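Side-chain contacts in protein BCAM1869 (Burkholderia cenocepacia, PDB 4O2H), which is a homolog of RsaM, probably acting as a transcriptional regulator in the quorum sensing of Burkholderia, and assembles from two copies of the same chain: residues S43-L48 / I53-A58; G59-H64 / A130-A135; D79-R84 / V90-D95. All coordinates share one frame; numbering follows the deposited sequence.

Contact 1. Residues S43-L48 / I53-A58; sequences SLLAEL and IDARLA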
loop_
_atom_site.group_PDB
_atom_site.type_symbol
_atom_site.label_atom_id
_atom_site.label_comp_id
_atom_site.label_asym_id
_atom_site.label_seq_id
_atom_site.Cartn_x
_atom_site.Cartn_y
_atom_site.Cartn_z
ATOM N N SER A 43 -3.513 12.318 -5.866
ATOM C CA SER A 43 -3.907 13.134 -4.723
ATOM C C SER A 43 -2.666 13.505 -3.878
ATOM O O SER A 43 -2.545 14.650 -3.478
ATOM C CB SER A 43 -4.939 12.399 -3.883
ATOM O OG SER A 43 -5.160 13.093 -2.666
ATOM N N LEU A 44 -1.739 12.568 -3.658
ATOM C CA LEU A 44 -0.479 12.830 -2.969
ATOM C C LEU A 44 0.389 13.792 -3.797
ATOM O O LEU A 44 0.946 14.741 -3.233
ATOM C CB LEU A 44 0.284 11.529 -2.691
ATOM C CG LEU A 44 1.722 11.662 -2.086
ATOM C CD1 LEU A 44 1.700 12.336 -0.721
ATOM C CD2 LEU A 44 2.392 10.307 -1.986
ATOM N N LEU A 45 0.456 13.562 -5.135
ATOM C CA LEU A 45 1.232 14.364 -6.072
ATOM C C LEU A 45 0.795 15.856 -6.012
ATOM O O LEU A 45 1.654 16.740 -5.940
ATOM C CB LEU A 45 1.130 13.803 -7.525
ATOM C CG LEU A 45 1.819 14.683 -8.613
ATOM C CD1 LEU A 45 3.350 14.757 -8.397
ATOM C CD2 LEU A 45 1.515 14.206 -10.016
ATOM N N ALA A 46 -0.524 16.113 -6.017
ATOM C CA ALA A 46 -1.031 17.483 -5.916
ATOM C C ALA A 46 -0.693 18.051 -4.541
ATOM O O ALA A 46 -0.344 19.230 -4.428
ATOM C CB ALA A 46 -2.544 17.528 -6.153
ATOM N N GLU A 47 -0.799 17.202 -3.513
ATOM C CA GLU A 47 -0.552 17.539 -2.131
ATOM C C GLU A 47 0.900 18.034 -1.939
ATOM O O GLU A 47 1.093 19.090 -1.344
ATOM C CB GLU A 47 -0.862 16.314 -1.279
ATOM C CG GLU A 47 -0.891 16.531 0.223
ATOM C CD GLU A 47 -1.168 15.233 0.957
ATOM O OE1 GLU A 47 -2.327 14.756 0.915
ATOM O OE2 GLU A 47 -0.213 14.669 1.536
ATOM N N LEU A 48 1.904 17.300 -2.474
ATOM C CA LEU A 48 3.330 17.646 -2.415
ATOM C C LEU A 48 3.608 18.950 -3.179
ATOM O O LEU A 48 4.349 19.806 -2.685
ATOM C CB LEU A 48 4.183 16.511 -3.002
ATOM C CG LEU A 48 4.263 15.172 -2.244
ATOM C CD1 LEU A 48 4.784 14.111 -3.126
ATOM C CD2 LEU A 48 5.188 15.243 -1.039
ATOM N N ILE A 53 6.958 21.169 -3.289
ATOM C CA ILE A 53 7.838 20.092 -3.741
ATOM C C ILE A 53 7.635 19.986 -5.257
ATOM O O ILE A 53 6.495 19.812 -5.702
ATOM C CB ILE A 53 7.571 18.768 -2.959
ATOM C CG1 ILE A 53 8.134 18.873 -1.524
ATOM C CG2 ILE A 53 8.137 17.535 -3.669
ATOM C CD1 ILE A 53 7.239 18.361 -0.450
ATOM N N ASP A 54 8.728 20.114 -6.050
ATOM C CA ASP A 54 8.664 19.983 -7.507
ATOM C C ASP A 54 8.743 18.481 -7.910
ATOM O O ASP A 54 9.796 17.984 -8.332
ATOM C CB ASP A 54 9.755 20.823 -8.219
ATOM C CG ASP A 54 9.488 21.010 -9.711
ATOM O OD1 ASP A 54 8.330 20.780 -10.144
ATOM O OD2 ASP A 54 10.433 21.380 -10.447
ATOM N N ALA A 55 7.614 17.769 -7.747
ATOM C CA ALA A 55 7.551 16.339 -8.044
ATOM C C ALA A 55 6.871 16.073 -9.382
ATOM O O ALA A 55 5.842 16.667 -9.699
ATOM C CB ALA A 55 6.832 15.591 -6.930
ATOM N N ARG A 56 7.468 15.174 -10.161
ATOM C CA ARG A 56 6.931 14.720 -11.445
ATOM C C ARG A 56 5.824 13.692 -11.215
ATOM O O ARG A 56 4.798 13.729 -11.878
ATOM C CB ARG A 56 8.056 14.072 -12.254
ATOM C CG ARG A 56 8.680 14.984 -13.277
ATOM C CD ARG A 56 9.954 14.343 -13.798
ATOM N NE ARG A 56 9.674 13.129 -14.560
ATOM C CZ ARG A 56 10.584 12.201 -14.815
ATOM N NH1 ARG A 56 11.830 12.346 -14.381
ATOM N NH2 ARG A 56 10.254 11.109 -15.496
ATOM N N LEU A 57 6.091 12.726 -10.304
ATOM C CA LEU A 57 5.184 11.646 -9.924
ATOM C C LEU A 57 5.251 11.420 -8.423
ATOM O O LEU A 57 6.285 11.703 -7.802
ATOM C CB LEU A 57 5.559 10.313 -10.623
ATOM C CG LEU A 57 5.579 10.180 -12.141
ATOM C CD1 LEU A 57 6.241 8.849 -12.521
ATOM C CD2 LEU A 57 4.144 10.239 -12.740
ATOM N N ALA A 58 4.189 10.832 -7.858
ATOM C CA ALA A 58 4.147 10.434 -6.477
ATOM C C ALA A 58 3.306 9.197 -6.356
ATOM O O ALA A 58 2.352 9.011 -7.121
ATOM C CB ALA A 58 3.587 11.548 -5.612
#
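With CG of Leu-45 set opposite the backbone N (chi1 174°), the isobutyl group of this helical residue reaches across to the incoming chain at 55-58, whereas Leu-48, one turn on, has the other common rotamer (chi1 -68°) and spreads its two methyls between Ile-53 and Ala-58. Three helix residues, Leu-44, Leu-45 and Leu-48, meet at the methyl of Ala-58. It rests on the helix backbone itself, 3.7 Å from CA of Leu-45, and CG of Leu-44, the residue before, and CD1 of Leu-48, about a turn later, close on it. Farther along, CD1 of Leu-45 comes to 3.4 Å from the carbonyl O of Ala-55 and 3.9 Å from its CB, while CD2 of Leu-45 approaches the carbonyl O of Arg-56. At the other end, CD2 of Leu-48 meets CD1 of Ile-53 at 3.8 Å, the two side chains meeting at a slant. One backbone bond closes the turn between the segments: N of Ile-53 donates to O of Leu-48 (3.0 Å). The carbonyl O of Ala-55 also accepts a bond from NE of Arg-49. The contact thus packs helix 42-50 against the start of strand 55-65. From strand 74-83, Tyr-81 continues the apolar patch over Leu-48 and Ile-53, and Asp-79 of the same strand touches Leu-44.

Contact 2. Residues G59-H64 / A130-A135; sequences GYTEWH and AAVASA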
loop_
_atom_site.group_PDB
_atom_site.type_symbol
_atom_site.label_atom_id
_atom_site.label_comp_id
_atom_site.label_asym_id
_atom_site.label_seq_id
_atom_site.Cartn_x
_atom_site.Cartn_y
_atom_site.Cartn_z
ATOM N N GLY A 59 3.614 8.373 -5.362
ATOM C CA GLY A 59 2.833 7.169 -5.153
ATOM C C GLY A 59 3.262 6.385 -3.951
ATOM O O GLY A 59 4.052 6.854 -3.124
ATOM N N TYR A 60 2.766 5.158 -3.911
ATOM C CA TYR A 60 2.981 4.168 -2.885
ATOM C C TYR A 60 3.833 3.024 -3.448
ATOM O O TYR A 60 3.950 2.836 -4.664
ATOM C CB TYR A 60 1.612 3.646 -2.361
ATOM C CG TYR A 60 0.971 2.606 -3.263
ATOM C CD1 TYR A 60 1.298 1.254 -3.146
ATOM C CD2 TYR A 60 0.064 2.975 -4.259
ATOM C CE1 TYR A 60 0.756 0.300 -4.008
ATOM C CE2 TYR A 60 -0.518 2.019 -5.099
ATOM C CZ TYR A 60 -0.136 0.689 -4.992
ATOM O OH TYR A 60 -0.655 -0.270 -5.829
ATOM N N THR A 61 4.426 2.275 -2.537
ATOM C CA THR A 61 5.163 1.054 -2.816
ATOM C C THR A 61 5.078 0.184 -1.564
ATOM O O THR A 61 5.004 0.707 -0.460
ATOM C CB THR A 61 6.566 1.307 -3.331
ATOM O OG1 THR A 61 7.110 0.052 -3.740
ATOM C CG2 THR A 61 7.448 2.018 -2.318
ATOM N N GLU A 62 4.964 -1.129 -1.792
ATOM C CA GLU A 62 4.850 -2.220 -0.834
ATOM C C GLU A 62 5.907 -3.284 -1.127
ATOM O O GLU A 62 6.037 -3.718 -2.263
ATOM C CB GLU A 62 3.433 -2.843 -0.862
ATOM C CG GLU A 62 2.383 -1.948 -0.224
ATOM C CD GLU A 62 2.655 -1.478 1.200
ATOM O OE1 GLU A 62 3.436 -2.117 1.949
ATOM O OE2 GLU A 62 2.024 -0.470 1.578
ATOM N N TRP A 63 6.682 -3.649 -0.096
ATOM C CA TRP A 63 7.802 -4.586 -0.141
ATOM C C TRP A 63 7.632 -5.601 0.990
ATOM O O TRP A 63 6.922 -5.336 1.964
ATOM C CB TRP A 63 9.158 -3.810 -0.008
ATOM C CG TRP A 63 9.518 -2.968 -1.222
ATOM C CD1 TRP A 63 8.751 -2.005 -1.814
ATOM C CD2 TRP A 63 10.683 -3.123 -2.051
ATOM N NE1 TRP A 63 9.370 -1.533 -2.944
ATOM C CE2 TRP A 63 10.568 -2.197 -3.111
ATOM C CE3 TRP A 63 11.843 -3.920 -1.968
ATOM C CZ2 TRP A 63 11.584 -2.019 -4.069
ATOM C CZ3 TRP A 63 12.837 -3.775 -2.943
ATOM C CH2 TRP A 63 12.691 -2.854 -3.992
ATOM N N HIS A 64 8.202 -6.790 0.831
ATOM C CA HIS A 64 8.051 -7.794 1.883
ATOM C C HIS A 64 9.224 -8.782 1.883
ATOM O O HIS A 64 9.989 -8.883 0.922
ATOM C CB HIS A 64 6.657 -8.520 1.820
ATOM C CG HIS A 64 6.455 -9.551 0.728
ATOM N ND1 HIS A 64 5.230 -10.222 0.589
ATOM C CD2 HIS A 64 7.299 -9.992 -0.245
ATOM C CE1 HIS A 64 5.371 -11.025 -0.457
ATOM N NE2 HIS A 64 6.599 -10.935 -0.989
ATOM N N ALA A 130 14.855 1.438 -8.570
ATOM C CA ALA A 130 14.884 0.628 -9.809
ATOM C C ALA A 130 13.624 -0.268 -9.913
ATOM O O ALA A 130 12.968 -0.266 -10.952
ATOM C CB ALA A 130 16.161 -0.213 -9.880
ATOM N N ALA A 131 13.238 -0.955 -8.817
ATOM C CA ALA A 131 12.056 -1.828 -8.863
ATOM C C ALA A 131 10.723 -1.049 -8.877
ATOM O O ALA A 131 9.761 -1.506 -9.489
ATOM C CB ALA A 131 12.081 -2.825 -7.725
ATOM N N VAL A 132 10.665 0.123 -8.258
ATOM C CA VAL A 132 9.461 0.956 -8.304
ATOM C C VAL A 132 9.211 1.440 -9.748
ATOM O O VAL A 132 8.113 1.225 -10.276
ATOM C CB VAL A 132 9.550 2.127 -7.298
ATOM C CG1 VAL A 132 8.482 3.206 -7.540
ATOM C CG2 VAL A 132 9.497 1.595 -5.867
ATOM N N ALA A 133 10.229 2.013 -10.405
ATOM C CA ALA A 133 10.083 2.534 -11.783
ATOM C C ALA A 133 9.712 1.409 -12.739
ATOM O O ALA A 133 8.828 1.569 -13.575
ATOM C CB ALA A 133 11.363 3.210 -12.229
ATOM N N SER A 134 10.333 0.253 -12.551
ATOM C CA SER A 134 10.083 -0.952 -13.333
ATOM C C SER A 134 8.614 -1.366 -13.237
ATOM O O SER A 134 7.982 -1.596 -14.268
ATOM C CB SER A 134 10.983 -2.088 -12.843
ATOM O OG SER A 134 10.871 -3.220 -13.688
ATOM N N ALA A 135 8.060 -1.412 -12.004
ATOM C CA ALA A 135 6.663 -1.804 -11.803
ATOM C C ALA A 135 5.727 -0.783 -12.434
ATOM O O ALA A 135 4.710 -1.159 -13.001
ATOM C CB ALA A 135 6.361 -1.945 -10.321
#
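Thr-61 and Trp-63, alternate residues of strand 59-64, meet Val-132 and Ala-131 on helix 130-135. Helix 128-138 lies against the face of the antiparallel sheet that carries Thr-61, the axes of the two short segments passing 10.0 Å apart at 116°. From CB of Trp-63, the first torsion (chi1 -70°) sets CG beside the backbone N, and the indole then runs back along the strand and out to the helix. Its NE1, at the ring edge, donates to OG1 of Thr-61 at 2.9 Å; the acceptor lies almost in the ring plane, although the N-H points somewhat aside (132°). CG2 of Val-132 is near the same edge, 4.3 Å from NE1 of Trp-63. On the benzo ring, CZ2 and CH2 share the methyl of Ala-131, which approaches CZ2 obliquely at 3.8 Å. The side chains of Thr-61 and Val-132 stand roughly perpendicular to each other, CG2 of the valine 3.6 Å from OG1 of the threonine. This hydroxyl has further hydrogen-bond partners in OG of Ser-38 and O of Ala-37, on the adjoining strand 34-40. The helix therefore brings methyl groups to this buried contact, while the indole N-H and the hydroxyl are bonded within the sheet.

Contact 3. Residues D79-R84 / V90-D95; sequences DWYLER and VIAGGD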
loop_
_atom_site.group_PDB
_atom_site.type_symbol
_atom_site.label_atom_id
_atom_site.label_comp_id
_atom_site.label_asym_id
_atom_site.label_seq_id
_atom_site.Cartn_x
_atom_site.Cartn_y
_atom_site.Cartn_z
ATOM N N ASP A 79 5.499 5.990 0.948
ATOM C CA ASP A 79 5.156 6.936 -0.113
ATOM C C ASP A 79 6.432 7.492 -0.686
ATOM O O ASP A 79 7.408 7.745 0.047
ATOM C CB ASP A 79 4.244 8.071 0.392
ATOM C CG ASP A 79 2.828 7.650 0.729
ATOM O OD1 ASP A 79 2.438 6.508 0.371
ATOM O OD2 ASP A 79 2.101 8.460 1.326
ATOM N N TRP A 80 6.447 7.654 -2.011
ATOM C CA TRP A 80 7.623 8.192 -2.714
ATOM C C TRP A 80 7.208 9.305 -3.675
ATOM O O TRP A 80 6.044 9.457 -3.978
ATOM C CB TRP A 80 8.373 7.077 -3.477
ATOM C CG TRP A 80 7.469 6.358 -4.444
ATOM C CD1 TRP A 80 6.746 5.230 -4.195
ATOM C CD2 TRP A 80 7.081 6.804 -5.759
ATOM N NE1 TRP A 80 5.943 4.936 -5.267
ATOM C CE2 TRP A 80 6.122 5.891 -6.241
ATOM C CE3 TRP A 80 7.472 7.880 -6.591
ATOM C CZ2 TRP A 80 5.512 6.039 -7.496
ATOM C CZ3 TRP A 80 6.869 8.023 -7.833
ATOM C CH2 TRP A 80 5.908 7.108 -8.279
ATOM N N TYR A 81 8.171 10.058 -4.158
ATOM C CA TYR A 81 7.975 11.042 -5.194
ATOM C C TYR A 81 9.201 11.038 -6.055
ATOM O O TYR A 81 10.309 10.712 -5.602
ATOM C CB TYR A 81 7.576 12.460 -4.711
ATOM C CG TYR A 81 8.586 13.230 -3.889
ATOM C CD1 TYR A 81 9.525 14.055 -4.499
ATOM C CD2 TYR A 81 8.536 13.219 -2.496
ATOM C CE1 TYR A 81 10.440 14.790 -3.749
ATOM C CE2 TYR A 81 9.437 13.963 -1.732
ATOM C CZ TYR A 81 10.388 14.746 -2.366
ATOM O OH TYR A 81 11.268 15.495 -1.625
ATOM N N LEU A 82 8.989 11.377 -7.315
ATOM C CA LEU A 82 10.048 11.478 -8.280
ATOM C C LEU A 82 10.289 12.964 -8.551
ATOM O O LEU A 82 9.400 13.641 -9.070
ATOM C CB LEU A 82 9.647 10.694 -9.554
ATOM C CG LEU A 82 10.540 10.866 -10.787
ATOM C CD1 LEU A 82 11.946 10.329 -10.512
ATOM C CD2 LEU A 82 9.912 10.193 -11.951
ATOM N N GLU A 83 11.492 13.475 -8.185
ATOM C CA GLU A 83 11.858 14.874 -8.403
ATOM C C GLU A 83 11.973 15.174 -9.880
ATOM O O GLU A 83 12.462 14.334 -10.644
ATOM C CB GLU A 83 13.169 15.241 -7.711
ATOM C CG GLU A 83 13.046 15.448 -6.215
ATOM C CD GLU A 83 13.925 16.561 -5.678
ATOM O OE1 GLU A 83 15.044 16.743 -6.215
ATOM O OE2 GLU A 83 13.482 17.267 -4.739
ATOM N N ARG A 84 11.472 16.342 -10.287
ATOM C CA ARG A 84 11.527 16.774 -11.667
ATOM C C ARG A 84 12.986 17.109 -12.060
ATOM O O ARG A 84 13.485 16.598 -13.066
ATOM C CB ARG A 84 10.597 17.986 -11.868
ATOM C CG ARG A 84 10.307 18.349 -13.324
ATOM C CD ARG A 84 9.356 19.544 -13.476
ATOM N NE ARG A 84 8.241 19.493 -12.524
ATOM C CZ ARG A 84 7.105 18.822 -12.704
ATOM N NH1 ARG A 84 6.890 18.158 -13.837
ATOM N NH2 ARG A 84 6.168 18.820 -11.760
ATOM N N VAL A 90 12.537 9.750 -4.050
ATOM C CA VAL A 90 12.638 10.186 -2.672
ATOM C C VAL A 90 11.551 9.516 -1.829
ATOM O O VAL A 90 10.392 9.509 -2.238
ATOM C CB VAL A 90 12.504 11.759 -2.570
ATOM C CG1 VAL A 90 12.731 12.265 -1.139
ATOM C CG2 VAL A 90 13.407 12.505 -3.557
ATOM N N ILE A 91 11.910 9.048 -0.618
ATOM C CA ILE A 91 10.978 8.567 0.398
ATOM C C ILE A 91 10.401 9.806 1.025
ATOM O O ILE A 91 11.139 10.560 1.665
ATOM C CB ILE A 91 11.613 7.632 1.450
ATOM C CG1 ILE A 91 12.289 6.423 0.774
ATOM C CG2 ILE A 91 10.506 7.179 2.462
ATOM C CD1 ILE A 91 12.809 5.329 1.681
ATOM N N ALA A 92 9.103 10.054 0.805
ATOM C CA ALA A 92 8.400 11.222 1.305
ATOM C C ALA A 92 8.450 11.294 2.859
ATOM O O ALA A 92 7.963 10.394 3.555
ATOM C CB ALA A 92 6.962 11.206 0.800
ATOM N N GLY A 93 9.104 12.341 3.368
ATOM C CA GLY A 93 9.282 12.603 4.799
ATOM C C GLY A 93 10.179 11.613 5.530
ATOM O O GLY A 93 10.284 11.667 6.761
ATOM N N GLY A 94 10.801 10.700 4.773
ATOM C CA GLY A 94 11.612 9.602 5.300
ATOM C C GLY A 94 10.738 8.635 6.079
ATOM O O GLY A 94 11.255 7.815 6.832
ATOM N N ASP A 95 9.389 8.759 5.947
ATOM C CA ASP A 95 8.402 7.942 6.646
ATOM C C ASP A 95 8.322 6.564 6.025
ATOM O O ASP A 95 8.188 6.436 4.819
ATOM C CB ASP A 95 7.017 8.603 6.634
ATOM C CG ASP A 95 6.919 9.855 7.483
ATOM O OD1 ASP A 95 7.339 9.809 8.657
ATOM O OD2 ASP A 95 6.365 10.872 6.989
#
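Tyr-81 and Val-90 form the hydrogen-bonded pair of this antiparallel hairpin, and each satisfies the backbone of the other. N of Tyr-81 donates to O of Val-90 at 3.0 Å; the return bond, from N of Val-90 to O of Tyr-81, measures 2.9 Å. A third bond follows beyond the non-hydrogen-bonded pair Trp-80 and Ile-91, where N of Ala-92 reaches O of Asp-79 at 3.0 Å. The carbonyl O of Val-90 also receives a CA-H...O contact from Trp-80, whose CA is 3.1 Å away.

Past Ala-92 the chain curls on itself: N of Gly-94 bonds to O of Ile-91, and N of Asp-95 to O of Ala-92, with both glycines, Gly-93 and Gly-94, at positive phi. Among the side chains, chi1 of 65° puts CG of Tyr-81 between its backbone N and carbonyl carbon, so that the ring lies alongside Val-90. CB of Val-90 stands over one face, 3.8 Å from the centroid of the Tyr-81 ring, in a CH-pi contact; CG1 of Val-90 is 3.6 Å from OH of Tyr-81. The methyl of Ala-92 sits at the ring edge instead, 4.2 Å from CD2 of Tyr-81. Trp-80 goes to the other sheet face, its NE1 bonded to O of Tyr-60, and OE1 of Glu-83 is taken by OG1 of Thr-86. The strands are thus joined by three main-chain bonds, which pair the amides of Tyr-81, Val-90 and Ala-92 with the carbonyls of Val-90, Tyr-81 and Asp-79, while the tyrosine-valine pair adds apolar cover to one face.

Contact 2 is the buried member of the set, contact 1 is partly buried, and contact 3 lies at the surface. Contacts 1 and 2 share strand 55-65, taken first by helix 42-50 and then by helix 128-138, while contact 3 joins the next two strands of the same antiparallel sheet. Strands 55-65 and 74-83 are neighbours, so the three meet directly: Asp-54 of contact 1 forms a salt bridge with Arg-84 of contact 3, and Trp-80 of contact 3 touches Thr-61 of contact 2. Contact 1 is mainly aliphatic, and contact 2 sets methyl groups against an indole and a threonine, whereas the hairpin contact is dominated by main-chain bonding between strands.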